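Local atomic coordinates of amidohydrolase (Brucella melitensis biovar Abortus, PDB entry 4F0L), a protein that binds an iron ion in an amidohydrolase-type barrel and may act as a deaminase, perhaps related to formimidoylglutamate deiminase. Residues B[36-41]-B[389-394]; B[393-398]-B[425-430]; B[59-64]-B[370-375]. All coordinates share one frame; numbering follows the deposited sequence.

Contact 1: residues B[36-41]-B[389-394]; sequences GVICSI and KGASAD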
# COMPACT_ATOMS: atom_id res chain seq x y z
N GLY B 36 10.04 32.04 9.52
CA GLY B 36 10.04 30.69 8.94
C GLY B 36 10.94 29.65 9.60
O GLY B 36 11.18 28.58 9.04
N VAL B 37 11.48 29.99 10.78
CA VAL B 37 12.38 29.14 11.52
C VAL B 37 11.74 28.85 12.87
O VAL B 37 10.99 29.67 13.40
CB VAL B 37 13.79 29.86 11.66
CG1 VAL B 37 14.75 29.10 12.57
CG2 VAL B 37 14.44 30.07 10.29
N ILE B 38 12.07 27.71 13.46
CA ILE B 38 11.61 27.35 14.81
C ILE B 38 12.47 28.11 15.80
O ILE B 38 13.67 27.88 15.92
CB ILE B 38 11.67 25.83 15.06
CG1 ILE B 38 10.69 25.13 14.14
CG2 ILE B 38 11.28 25.45 16.49
CD1 ILE B 38 10.88 23.60 14.10
N CYS B 39 11.84 29.04 16.52
CA CYS B 39 12.62 29.89 17.41
C CYS B 39 12.63 29.31 18.83
O CYS B 39 13.54 29.63 19.62
CB CYS B 39 12.09 31.33 17.38
SG CYS B 39 10.38 31.51 17.92
N SER B 40 11.64 28.50 19.17
CA SER B 40 11.53 27.93 20.52
C SER B 40 10.70 26.65 20.53
O SER B 40 9.80 26.48 19.71
CB SER B 40 10.93 28.96 21.49
OG SER B 40 9.62 29.29 21.10
N ILE B 41 11.04 25.74 21.42
CA ILE B 41 10.25 24.56 21.72
C ILE B 41 10.22 24.43 23.24
O ILE B 41 11.27 24.35 23.86
CB ILE B 41 10.84 23.27 21.12
CG1 ILE B 41 10.88 23.33 19.58
CG2 ILE B 41 9.99 22.07 21.52
CD1 ILE B 41 11.73 22.20 19.00
N LYS B 389 15.09 23.57 17.67
CA LYS B 389 15.36 25.00 17.64
C LYS B 389 16.35 25.31 16.52
O LYS B 389 17.31 24.57 16.31
CB LYS B 389 15.84 25.45 19.03
CG LYS B 389 14.83 25.08 20.15
CD LYS B 389 15.23 25.15 21.65
CE LYS B 389 14.75 26.45 22.39
NZ LYS B 389 13.52 26.48 23.33
N GLY B 390 16.07 26.36 15.75
CA GLY B 390 16.91 26.75 14.64
C GLY B 390 16.70 26.02 13.33
O GLY B 390 17.29 26.40 12.33
N ALA B 391 15.87 24.98 13.34
CA ALA B 391 15.47 24.31 12.11
C ALA B 391 14.45 25.14 11.34
O ALA B 391 13.77 26.02 11.89
CB ALA B 391 14.88 22.94 12.40
N SER B 392 14.33 24.87 10.05
CA SER B 392 13.21 25.41 9.27
C SER B 392 11.91 24.97 9.93
O SER B 392 11.85 23.85 10.45
CB SER B 392 13.23 24.93 7.82
OG SER B 392 12.31 25.71 7.04
N ALA B 393 10.89 25.85 9.94
CA ALA B 393 9.59 25.49 10.53
C ALA B 393 8.80 24.62 9.54
O ALA B 393 7.84 25.07 8.93
CB ALA B 393 8.80 26.73 11.00
N ASP B 394 9.23 23.37 9.44
CA ASP B 394 8.68 22.37 8.53
C ASP B 394 8.11 21.22 9.37
O ASP B 394 8.87 20.45 9.99
CB ASP B 394 9.77 21.80 7.61
CG ASP B 394 10.45 22.84 6.74
OD1 ASP B 394 10.17 24.06 6.82
OD2 ASP B 394 11.32 22.43 5.95
O HOH W 1 13.44 28.18 7.04

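Contact 2: residues B[393-398]-B[425-430]; sequences ADFVSL and DVWVRG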
# COMPACT_ATOMS: atom_id res chain seq x y z
N ALA B 393 10.89 25.85 9.94
CA ALA B 393 9.59 25.49 10.53
C ALA B 393 8.80 24.62 9.54
O ALA B 393 7.84 25.07 8.93
CB ALA B 393 8.80 26.73 11.00
N ASP B 394 9.23 23.37 9.44
CA ASP B 394 8.68 22.37 8.53
C ASP B 394 8.11 21.22 9.37
O ASP B 394 8.87 20.45 9.99
CB ASP B 394 9.77 21.80 7.61
CG ASP B 394 10.45 22.84 6.74
OD1 ASP B 394 10.17 24.06 6.82
OD2 ASP B 394 11.32 22.43 5.95
N PHE B 395 6.80 21.05 9.40
CA PHE B 395 6.23 19.99 10.19
C PHE B 395 4.80 19.73 9.76
O PHE B 395 4.26 20.44 8.88
CB PHE B 395 6.37 20.27 11.70
CG PHE B 395 5.99 21.66 12.10
CD1 PHE B 395 4.67 22.03 12.19
CD2 PHE B 395 6.97 22.62 12.33
CE1 PHE B 395 4.32 23.32 12.56
CE2 PHE B 395 6.62 23.90 12.70
CZ PHE B 395 5.30 24.25 12.81
N VAL B 396 4.22 18.67 10.35
CA VAL B 396 2.98 18.05 9.89
C VAL B 396 2.08 17.72 11.11
O VAL B 396 2.58 17.22 12.13
CB VAL B 396 3.29 16.73 9.12
CG1 VAL B 396 2.02 16.00 8.66
CG2 VAL B 396 4.22 16.99 7.91
N SER B 397 0.76 18.04 11.03
CA SER B 397 -0.16 17.54 12.05
C SER B 397 -0.97 16.38 11.47
O SER B 397 -1.27 16.35 10.27
CB SER B 397 -1.05 18.62 12.60
OG SER B 397 -2.02 19.03 11.65
N LEU B 398 -1.29 15.41 12.33
CA LEU B 398 -1.98 14.24 11.91
C LEU B 398 -3.42 14.28 12.40
O LEU B 398 -3.67 14.66 13.55
CB LEU B 398 -1.28 12.98 12.43
CG LEU B 398 0.14 12.75 11.88
CD1 LEU B 398 0.80 11.60 12.62
CD2 LEU B 398 0.18 12.47 10.37
N ASP B 425 -2.63 19.21 8.69
CA ASP B 425 -1.95 20.43 8.26
C ASP B 425 -0.48 20.19 7.97
O ASP B 425 0.15 19.31 8.56
CB ASP B 425 -2.12 21.53 9.32
CG ASP B 425 -3.57 21.93 9.52
OD1 ASP B 425 -4.45 21.53 8.74
OD2 ASP B 425 -3.86 22.70 10.48
N VAL B 426 0.08 21.00 7.09
CA VAL B 426 1.47 20.89 6.76
C VAL B 426 2.04 22.30 6.60
O VAL B 426 1.46 23.11 5.88
CB VAL B 426 1.68 20.11 5.45
CG1 VAL B 426 3.17 20.02 5.13
CG2 VAL B 426 1.00 18.71 5.49
N TRP B 427 3.14 22.57 7.29
CA TRP B 427 3.85 23.83 7.21
C TRP B 427 5.20 23.64 6.60
O TRP B 427 5.93 22.70 6.95
CB TRP B 427 4.08 24.37 8.57
CG TRP B 427 2.87 24.75 9.39
CD1 TRP B 427 2.36 26.01 9.63
CD2 TRP B 427 1.99 23.85 10.13
NE1 TRP B 427 1.27 25.96 10.45
CE2 TRP B 427 1.00 24.68 10.79
CE3 TRP B 427 1.93 22.47 10.30
CZ2 TRP B 427 -0.01 24.14 11.58
CZ3 TRP B 427 0.96 21.94 11.14
CH2 TRP B 427 -0.01 22.76 11.75
N VAL B 428 5.58 24.58 5.73
CA VAL B 428 6.94 24.67 5.20
C VAL B 428 7.43 26.12 5.38
O VAL B 428 6.77 27.07 4.94
CB VAL B 428 7.01 24.24 3.72
CG1 VAL B 428 8.39 24.52 3.14
CG2 VAL B 428 6.65 22.74 3.58
N ARG B 429 8.57 26.28 6.03
CA ARG B 429 9.11 27.59 6.39
C ARG B 429 8.05 28.40 7.09
O ARG B 429 7.91 29.60 6.86
CB ARG B 429 9.71 28.35 5.19
CG ARG B 429 10.79 27.55 4.45
CD ARG B 429 11.55 28.40 3.43
NE ARG B 429 10.66 28.95 2.43
CZ ARG B 429 10.18 28.26 1.39
NH1 ARG B 429 10.53 26.98 1.19
NH2 ARG B 429 9.34 28.85 0.54
N GLY B 430 7.33 27.73 8.00
CA GLY B 430 6.33 28.39 8.78
C GLY B 430 5.04 28.73 8.03
O GLY B 430 4.13 29.27 8.64

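Contact 3: residues B[59-64]-B[370-375]; sequences AGMANL and DGAVLG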
# COMPACT_ATOMS: atom_id res chain seq x y z
N ALA B 59 7.69 15.82 12.49
CA ALA B 59 8.57 16.49 11.55
C ALA B 59 8.09 16.29 10.11
O ALA B 59 7.47 15.28 9.82
CB ALA B 59 9.99 15.93 11.68
N GLY B 60 8.40 17.26 9.26
CA GLY B 60 8.23 17.13 7.84
C GLY B 60 9.20 16.12 7.27
O GLY B 60 10.33 16.01 7.71
N MET B 61 8.72 15.33 6.31
CA MET B 61 9.51 14.28 5.71
C MET B 61 10.12 14.78 4.41
O MET B 61 9.42 15.33 3.54
CB MET B 61 8.62 13.08 5.42
CG MET B 61 9.33 11.86 4.83
SD MET B 61 10.45 11.05 5.98
CE MET B 61 9.18 10.40 7.06
N ALA B 62 11.41 14.56 4.24
CA ALA B 62 12.02 14.78 2.92
C ALA B 62 11.62 13.67 1.99
O ALA B 62 11.60 12.47 2.35
CB ALA B 62 13.55 14.89 3.00
N ASN B 63 11.33 14.05 0.75
CA ASN B 63 11.11 13.09 -0.31
C ASN B 63 12.38 13.11 -1.12
O ASN B 63 12.56 13.93 -1.98
CB ASN B 63 9.88 13.48 -1.14
CG ASN B 63 9.38 12.35 -2.02
OD1 ASN B 63 10.15 11.73 -2.77
ND2 ASN B 63 8.11 12.06 -1.92
N LEU B 64 13.32 12.23 -0.80
CA LEU B 64 14.71 12.51 -1.21
C LEU B 64 15.06 12.14 -2.66
O LEU B 64 16.20 12.31 -3.04
CB LEU B 64 15.69 11.87 -0.21
CG LEU B 64 15.62 10.39 0.13
CD1 LEU B 64 15.42 9.55 -1.12
CD2 LEU B 64 16.91 10.02 0.85
N ASP B 370 11.22 7.95 12.28
CA ASP B 370 12.34 8.73 12.77
C ASP B 370 13.51 8.59 11.81
O ASP B 370 14.20 9.55 11.49
CB ASP B 370 12.83 8.24 14.14
CG ASP B 370 12.01 8.75 15.30
OD1 ASP B 370 11.24 9.74 15.18
OD2 ASP B 370 12.20 8.18 16.38
N GLY B 371 13.79 7.36 11.41
CA GLY B 371 14.95 7.08 10.54
C GLY B 371 14.86 7.82 9.22
O GLY B 371 15.83 8.44 8.77
N ALA B 372 13.67 7.80 8.62
CA ALA B 372 13.50 8.37 7.29
C ALA B 372 13.57 9.88 7.31
O ALA B 372 14.09 10.50 6.35
CB ALA B 372 12.21 7.87 6.64
N VAL B 373 13.04 10.50 8.37
CA VAL B 373 13.21 11.96 8.55
C VAL B 373 14.70 12.33 8.70
O VAL B 373 15.15 13.30 8.08
CB VAL B 373 12.45 12.49 9.78
CG1 VAL B 373 12.87 13.93 10.11
CG2 VAL B 373 10.91 12.39 9.54
N LEU B 374 15.41 11.61 9.58
CA LEU B 374 16.82 11.87 9.88
C LEU B 374 17.72 11.72 8.66
O LEU B 374 18.46 12.65 8.30
CB LEU B 374 17.31 10.95 11.02
CG LEU B 374 18.76 11.04 11.47
CD1 LEU B 374 19.06 12.36 12.15
CD2 LEU B 374 19.11 9.86 12.39
N GLY B 375 17.66 10.57 8.01
CA GLY B 375 18.52 10.31 6.84
C GLY B 375 18.11 11.15 5.66
O GLY B 375 18.93 11.64 4.91
O HOH W 2 13.41 10.78 3.62
O HOH W 3 13.40 14.52 6.26

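Contact 1: residues B[36-41]-B[389-394]
Three backbone hydrogen bonds, all nearly straight at the hydrogen, tie 36-41 to 389-394. Gly390 N gives to Ile38 O at 2.8 Å, and Ile38 N gives to Ala391 O at 2.9 Å, almost along the axis of that carbonyl (C=O...N 171°). The third, Ala393 N to Gly36 O at 2.9 Å, reaches its acceptor from above the carbonyl plane. A water donates to the same Gly36 O and also to Ser392 OG; Ser392 OG in turn donates to Asp394 OD1 at 2.7 Å, so a short polar chain runs off the end of the pairing. At the other end the Lys389 chain bends at its last two torsions and brings NZ to Ile41 O at 3.1 Å, again above the carbonyl plane. Val37 and Ser392 make a single beta bridge, with CA atoms 4.4 Å apart. Strand 37-42 is the outermost strand of the small N-terminal sheet, next to strand 29-34, and the irregular loop leading to strand 395-399 docks on its remaining edge; Ala393 there is the centre of an inverse gamma turn. Beyond the backbone, Val37 sets CG1 anti to its own N (chi1 173°), beside the carbonyl oxygens of Gly390 and Ala391, with CG1 3.3 Å from Ala391 O. Ile38, buried, carries CG1 beside its backbone N and lays it alongside Ala393, CG1 to CB 4.0 Å, while its CD1 lies nearest Ser392 O, with Ala391 CB a looser neighbour. Ile31 and Ile33 of strand 29-34 touch Ile38 and Ala393, respectively.

Contact 2: residues B[393-398]-B[425-430]
The Phe395 and Trp427 rings cross obliquely, their planes at 41°, neither a stack nor an edge-to-face pair. One face of the indole receives the rim of the phenyl ring: Phe395 CE1 lies over the CD2-CE3 side, and Phe395 CD1 comes to 3.4 Å from Trp427 CE3. One face of Phe395 is met by Trp427 CB, offset toward the rim. At the indole edge, near its plane, stand Phe395 O, Ser397 N and Gly430 O. Phe395 holds CG in the crowded place between N and carbonyl carbon (chi1 46°), whereas Trp427 CG stands anti to its carbonyl carbon. The two residues form a hydrogen-bonded antiparallel pair, Trp427 N to Phe395 O at 2.9 Å and Phe395 N to Trp427 O at 3.1 Å. Next to it, Val396 and Val426 are a non-hydrogen-bonded pair on the other face, CG2 to CG1 4.2 Å. Ser397 N gives to Asp425 O at 2.8 Å, and Ser397 OG accepts from Asp425 N at 3.0 Å while also bonding Gln54. Arg429 and Gly430, both with positive phi, form the hairpin turn between strands 422-428 and 431-435. Just before strand 395-399 starts, Asp394 OD1, to which Ser392 OG also donates, takes Arg429 N at 2.8 Å, and Ala393 O takes Gly430 N on a lone pair. The buried Asp425 carboxylate is held by Gly436 N at OD1 and by Gln54 and a salt bridge to Lys432 at OD2. In the mixed sheet, strand 395-399 lies between 56-66 and 422-428; Thr123 of strand 122-129 touches Val426 and Val428.

Contact 3: residues B[59-64]-B[370-375]
Strand 56-66 belongs to the TIM-barrel fold of the amidohydrolase family, and helix 364-379 packs against it here, far along the chain but close in space. Val373 loses the most surface, Met61 next and Ala372 third, and these three carry the contact without any direct hydrogen bond between the segments. Met61 holds CG anti to its backbone N (chi1 -178°), then bends at the next two torsions (68° and 70°), so that its thioether folds over the helix. Met61 SD lies 3.6 Å from Val373 N and 3.7 Å from Ala372 CB, and Met61 CE reaches Val373 CG2 at 3.6 Å. The Met61 and Val373 side chains cross obliquely rather than running alongside each other. The branches of Val373 divide the work: CG2, beside the backbone N, takes the methionine end, while CG1, anti to that N, faces Ala59, CG1 to CB 3.8 Å. Phe369 of the same helix, Ile336 of helix 336-351 and Phe122 of strand 122-129 also touch Met61, so Met61 meets a second helix and a neighbouring strand as well, and Ala372 meets Leu340 of helix 336-351. The Met61 side chain is about 11 Å from that of His65, an iron ligand further along this same strand. What the side chains do not bridge, water does. One molecule gives to both Ala62 O and Ala372 O; the other accepts from Ala62 N at 2.8 Å and gives to Val373 O, also at 2.8 Å.

Overall arrangement
Contact 3 is the deepest, its centre about 9 Å from the centre of the chain; contact 2, also buried, lies about 17 Å out, and contact 1, partly buried, about 22 Å. Chemistry follows place: apolar side chains and two bridging waters at the barrel helix, strand pairing plus an aromatic pair in contact 2, mostly backbone bonds at the edge of the N-terminal sheet in contact 1. Contacts 1 and 2 share Ala393 and Asp394, so the loop that docks on that edge runs directly into a strand of the larger sheet. Contacts 2 and 3 meet where Val396 CG2 packs on Gly60 CA, strands 395-399 and 56-66 being neighbours. Contact 3 is nested inside the loop closed by contact 1.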